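Local structure of DegV domain-containing protein spr0652 (Streptococcus pneumoniae, 6CNG) at residues 65-75 with 281-291. The protein is a fatty acid kinase (Fak) B3 protein that binds linoleic acid and probably other long-chain fatty acids, and may take part in lipid transport or fatty acid metabolism. Sequence-based numbering, arbitrary orientation.
Sequences LDIDQMMETMY and TSGLCSFYAEE. With EIC (linoleic acid), chain C.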
loop_
_atom_site.group_PDB
_atom_site.type_symbol
_atom_site.label_atom_id
_atom_site.label_comp_id
_atom_site.label_asym_id
_atom_site.label_seq_id
_atom_site.Cartn_x
_atom_site.Cartn_y
_atom_site.Cartn_z
ATOM N N LEU A 65 -6.111 -11.283 11.614
ATOM C CA LEU A 65 -7.305 -11.296 10.790
ATOM C C LEU A 65 -7.288 -12.461 9.813
ATOM O O LEU A 65 -6.326 -12.650 9.057
ATOM C CB LEU A 65 -7.427 -9.985 10.012
ATOM C CG LEU A 65 -8.722 -9.854 9.186
ATOM C CD1 LEU A 65 -9.944 -9.796 10.107
ATOM C CD2 LEU A 65 -8.699 -8.677 8.286
ATOM N N ASP A 66 -8.374 -13.236 9.818
ATOM C CA ASP A 66 -8.638 -14.191 8.752
ATOM C C ASP A 66 -9.166 -13.377 7.587
ATOM O O ASP A 66 -10.343 -13.005 7.557
ATOM C CB ASP A 66 -9.675 -15.218 9.181
ATOM C CG ASP A 66 -9.763 -16.382 8.228
ATOM O OD1 ASP A 66 -9.216 -16.312 7.113
ATOM O OD2 ASP A 66 -10.372 -17.400 8.607
ATOM N N ILE A 67 -8.284 -13.063 6.636
ATOM C CA ILE A 67 -8.702 -12.230 5.518
ATOM C C ILE A 67 -9.749 -12.953 4.691
ATOM O O ILE A 67 -10.706 -12.342 4.215
ATOM C CB ILE A 67 -7.496 -11.800 4.665
ATOM C CG1 ILE A 67 -6.502 -11.023 5.505
ATOM C CG2 ILE A 67 -7.947 -10.936 3.557
ATOM C CD1 ILE A 67 -5.172 -10.831 4.838
ATOM N N ASP A 68 -9.586 -14.257 4.501
ATOM C CA ASP A 68 -10.518 -14.992 3.658
ATOM C C ASP A 68 -11.931 -15.007 4.238
ATOM O O ASP A 68 -12.910 -14.920 3.496
ATOM C CB ASP A 68 -9.975 -16.394 3.390
ATOM C CG ASP A 68 -8.778 -16.377 2.422
ATOM O OD1 ASP A 68 -8.674 -15.412 1.643
ATOM O OD2 ASP A 68 -7.946 -17.317 2.434
ATOM N N GLN A 69 -12.055 -15.068 5.559
ATOM C CA GLN A 69 -13.371 -15.076 6.178
ATOM C C GLN A 69 -14.004 -13.695 6.118
ATOM O O GLN A 69 -15.213 -13.561 5.941
ATOM C CB GLN A 69 -13.223 -15.535 7.625
ATOM C CG GLN A 69 -14.292 -15.042 8.553
ATOM C CD GLN A 69 -15.664 -15.474 8.112
ATOM O OE1 GLN A 69 -16.627 -14.721 8.234
ATOM N NE2 GLN A 69 -15.767 -16.700 7.596
ATOM N N MET A 70 -13.201 -12.653 6.252
ATOM C CA MET A 70 -13.725 -11.305 6.119
ATOM C C MET A 70 -14.290 -11.072 4.730
ATOM O O MET A 70 -15.405 -10.562 4.566
ATOM C CB MET A 70 -12.589 -10.338 6.391
ATOM C CG MET A 70 -13.002 -8.902 6.429
ATOM S SD MET A 70 -11.824 -7.895 5.572
ATOM C CE MET A 70 -12.186 -8.295 3.902
ATOM N N MET A 71 -13.528 -11.438 3.711
ATOM C CA MET A 71 -13.984 -11.225 2.352
ATOM C C MET A 71 -15.261 -12.009 2.071
ATOM O O MET A 71 -16.203 -11.485 1.468
ATOM C CB MET A 71 -12.865 -11.611 1.387
ATOM C CG MET A 71 -11.652 -10.686 1.481
ATOM S SD MET A 71 -11.877 -8.998 0.862
ATOM C CE MET A 71 -11.906 -9.287 -0.893
ATOM N N GLU A 72 -15.299 -13.287 2.485
ATOM C CA GLU A 72 -16.491 -14.110 2.286
ATOM C C GLU A 72 -17.708 -13.441 2.892
ATOM O O GLU A 72 -18.778 -13.388 2.276
ATOM C CB GLU A 72 -16.270 -15.479 2.941
ATOM C CG GLU A 72 -17.411 -16.491 2.759
ATOM C CD GLU A 72 -17.042 -17.906 3.176
ATOM O OE1 GLU A 72 -17.913 -18.794 3.066
ATOM O OE2 GLU A 72 -15.889 -18.139 3.598
ATOM N N THR A 73 -17.548 -12.903 4.091
ATOM C CA THR A 73 -18.639 -12.227 4.771
ATOM C C THR A 73 -19.037 -10.974 4.033
ATOM O O THR A 73 -20.230 -10.709 3.858
ATOM C CB THR A 73 -18.216 -11.901 6.194
ATOM O OG1 THR A 73 -17.867 -13.116 6.853
ATOM C CG2 THR A 73 -19.315 -11.237 6.951
ATOM N N MET A 74 -18.054 -10.219 3.556
ATOM C CA MET A 74 -18.349 -8.995 2.845
ATOM C C MET A 74 -19.138 -9.292 1.592
ATOM O O MET A 74 -20.134 -8.640 1.298
ATOM C CB MET A 74 -17.019 -8.320 2.545
ATOM C CG MET A 74 -17.087 -7.020 1.769
ATOM S SD MET A 74 -17.114 -7.270 0.024
ATOM C CE MET A 74 -15.575 -8.068 -0.273
ATOM N N TYR A 75 -18.717 -10.283 0.839
ATOM C CA TYR A 75 -19.392 -10.529 -0.404
ATOM C C TYR A 75 -20.751 -11.137 -0.176
ATOM O O TYR A 75 -21.618 -11.032 -1.042
ATOM C CB TYR A 75 -18.548 -11.456 -1.235
ATOM C CG TYR A 75 -17.423 -10.795 -2.010
ATOM C CD1 TYR A 75 -17.686 -9.858 -2.991
ATOM C CD2 TYR A 75 -16.108 -11.153 -1.793
ATOM C CE1 TYR A 75 -16.660 -9.287 -3.729
ATOM C CE2 TYR A 75 -15.065 -10.578 -2.535
ATOM C CZ TYR A 75 -15.351 -9.657 -3.494
ATOM O OH TYR A 75 -14.328 -9.081 -4.226
ATOM N N THR A 281 -2.162 -9.323 -0.316
ATOM C CA THR A 281 -2.701 -8.070 0.170
ATOM C C THR A 281 -3.127 -8.161 1.634
ATOM O O THR A 281 -3.495 -9.230 2.138
ATOM C CB THR A 281 -3.901 -7.689 -0.682
ATOM O OG1 THR A 281 -4.663 -8.857 -0.981
ATOM C CG2 THR A 281 -3.455 -7.085 -1.963
ATOM N N SER A 282 -3.106 -7.010 2.304
ATOM C CA SER A 282 -3.685 -6.856 3.621
ATOM C C SER A 282 -5.202 -6.958 3.546
ATOM O O SER A 282 -5.804 -7.050 2.483
ATOM C CB SER A 282 -3.297 -5.501 4.209
ATOM O OG SER A 282 -3.796 -4.432 3.458
ATOM N N GLY A 283 -5.833 -6.930 4.715
ATOM C CA GLY A 283 -7.285 -6.930 4.755
ATOM C C GLY A 283 -7.865 -5.715 4.073
ATOM O O GLY A 283 -8.798 -5.815 3.283
ATOM N N LEU A 284 -7.278 -4.556 4.334
ATOM C CA LEU A 284 -7.728 -3.327 3.716
ATOM C C LEU A 284 -7.507 -3.371 2.224
ATOM O O LEU A 284 -8.394 -3.042 1.441
ATOM C CB LEU A 284 -6.926 -2.195 4.324
ATOM C CG LEU A 284 -7.345 -0.795 3.932
ATOM C CD1 LEU A 284 -6.773 -0.419 2.594
ATOM C CD2 LEU A 284 -8.856 -0.692 3.951
ATOM N N CYS A 285 -6.315 -3.729 1.815
ATOM C CA CYS A 285 -6.040 -3.751 0.392
ATOM C C CYS A 285 -6.837 -4.830 -0.303
ATOM O O CYS A 285 -7.262 -4.632 -1.434
ATOM C CB CYS A 285 -4.553 -3.898 0.156
ATOM S SG CYS A 285 -3.616 -2.422 0.646
ATOM N N SER A 286 -7.066 -5.964 0.349
ATOM C CA SER A 286 -7.937 -6.982 -0.240
ATOM C C SER A 286 -9.342 -6.442 -0.418
ATOM O O SER A 286 -9.989 -6.689 -1.428
ATOM C CB SER A 286 -7.971 -8.240 0.630
ATOM O OG SER A 286 -6.665 -8.703 0.890
ATOM N N PHE A 287 -9.815 -5.686 0.557
ATOM C CA PHE A 287 -11.168 -5.190 0.519
ATOM C C PHE A 287 -11.377 -4.271 -0.655
ATOM O O PHE A 287 -12.422 -4.317 -1.309
ATOM C CB PHE A 287 -11.407 -4.432 1.816
ATOM C CG PHE A 287 -12.710 -3.738 1.875
ATOM C CD1 PHE A 287 -13.881 -4.438 1.851
ATOM C CD2 PHE A 287 -12.760 -2.383 1.988
ATOM C CE1 PHE A 287 -15.075 -3.784 1.918
ATOM C CE2 PHE A 287 -13.957 -1.738 2.049
ATOM C CZ PHE A 287 -15.102 -2.429 2.027
ATOM N N TYR A 288 -10.410 -3.428 -0.931
ATOM C CA TYR A 288 -10.591 -2.437 -1.973
ATOM C C TYR A 288 -10.103 -2.886 -3.325
ATOM O O TYR A 288 -10.686 -2.505 -4.342
ATOM C CB TYR A 288 -9.879 -1.173 -1.570
ATOM C CG TYR A 288 -10.718 -0.380 -0.684
ATOM C CD1 TYR A 288 -11.939 0.094 -1.124
ATOM C CD2 TYR A 288 -10.321 -0.101 0.580
ATOM C CE1 TYR A 288 -12.720 0.837 -0.332
ATOM C CE2 TYR A 288 -11.104 0.658 1.398
ATOM C CZ TYR A 288 -12.314 1.127 0.939
ATOM O OH TYR A 288 -13.129 1.896 1.746
ATOM N N ALA A 289 -9.048 -3.663 -3.378
ATOM C CA ALA A 289 -8.612 -4.169 -4.673
ATOM C C ALA A 289 -9.476 -5.322 -5.145
ATOM O O ALA A 289 -9.604 -5.541 -6.355
ATOM C CB ALA A 289 -7.154 -4.611 -4.600
ATOM N N GLU A 290 -10.047 -6.065 -4.193
ATOM C CA GLU A 290 -10.995 -7.140 -4.435
ATOM C C GLU A 290 -10.370 -8.325 -5.141
ATOM O O GLU A 290 -9.168 -8.352 -5.410
ATOM C CB GLU A 290 -12.210 -6.614 -5.200
ATOM C CG GLU A 290 -12.966 -5.516 -4.438
ATOM C CD GLU A 290 -14.434 -5.418 -4.825
ATOM O OE1 GLU A 290 -15.149 -6.441 -4.794
ATOM O OE2 GLU A 290 -14.877 -4.313 -5.166
ATOM N N GLU A 291 -11.183 -9.322 -5.419
ATOM C CA GLU A 291 -10.649 -10.582 -5.896
ATOM C C GLU A 291 -10.069 -10.419 -7.284
ATOM O O GLU A 291 -10.670 -9.798 -8.160
ATOM C CB GLU A 291 -11.740 -11.632 -5.867
ATOM C CG GLU A 291 -12.244 -11.913 -4.463
ATOM C CD GLU A 291 -11.212 -12.574 -3.607
ATOM O OE1 GLU A 291 -11.336 -12.483 -2.374
ATOM O OE2 GLU A 291 -10.275 -13.180 -4.157
HETATM C C1 EIC C . -10.369 4.394 5.202
HETATM C C2 EIC C . -9.459 3.637 4.243
HETATM C C3 EIC C . -9.748 3.905 2.783
HETATM C C4 EIC C . -8.644 3.383 1.893
HETATM C C5 EIC C . -8.873 3.736 0.440
HETATM C C6 EIC C . -7.706 3.312 -0.446
HETATM C C7 EIC C . -7.660 1.803 -0.722
HETATM C C8 EIC C . -6.392 1.423 -1.466
HETATM C C9 EIC C . -6.359 -0.083 -1.589
HETATM C C10 EIC C . -6.786 -0.692 -2.673
HETATM C C11 EIC C . -7.361 0.057 -3.868
HETATM C C12 EIC C . -6.677 -0.547 -5.087
HETATM C C13 EIC C . -6.091 0.148 -6.038
HETATM C C14 EIC C . -6.064 1.662 -6.040
HETATM C C15 EIC C . -4.879 2.208 -5.247
HETATM C C16 EIC C . -4.886 3.728 -5.307
HETATM C C17 EIC C . -3.837 4.321 -4.412
HETATM C C18 EIC C . -3.917 5.830 -4.476
HETATM O O1 EIC C . -9.979 5.445 5.780
HETATM O O2 EIC C . -11.527 3.957 5.413
#
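Met71 and Tyr75 of helix 67-75 lie against helix 283-289 and the turn after it, in a roughly parallel helix pair of the DegV fold whose axes come within 10.2 Å and cross at -33°. Met71, with CG anti to its carbonyl carbon (chi1 -67°) and the chain bent at chi2 and chi3, lays SD beside the Phe287 backbone and brings CE to 3.3 Å from Ser286 O and 3.6 Å from Glu291 OE1. That carboxylate comes from the opposite direction and is itself held by Arg254 and Asn255, so a thioether methyl rests against a paired charge. Nearer the N-termini the helices close up: Ile67 CA and Gly283 CA are 5.5 Å apart, where the glycine has no side chain to keep Leu65 CD2 away. Ile67 CG2 packs on the Ser286 hydroxyl, while its CD1 meets Thr281 O at 3.6 Å. The Phe287 ring presents its edge to Met74, whose CG lies in the ring plane, 3.8 Å from Phe287 CE1. The next residue, Tyr288, turns away from helix 67-75 and lines the fatty acid pocket, its CB 3.3 Å from C10 of linoleic acid; one layer of helix thus separates the contact from the lipid. Glu290 leaves helical geometry with a positive phi, ending helix 283-289, and its OE2 accepts from Asn187 N. The phenol of Tyr75 donates to the anti lone pair of Glu290 OE1 at 2.8 Å and weakly accepts from Glu291 N, its ring plane turned 40° from the Glu290 carboxylate.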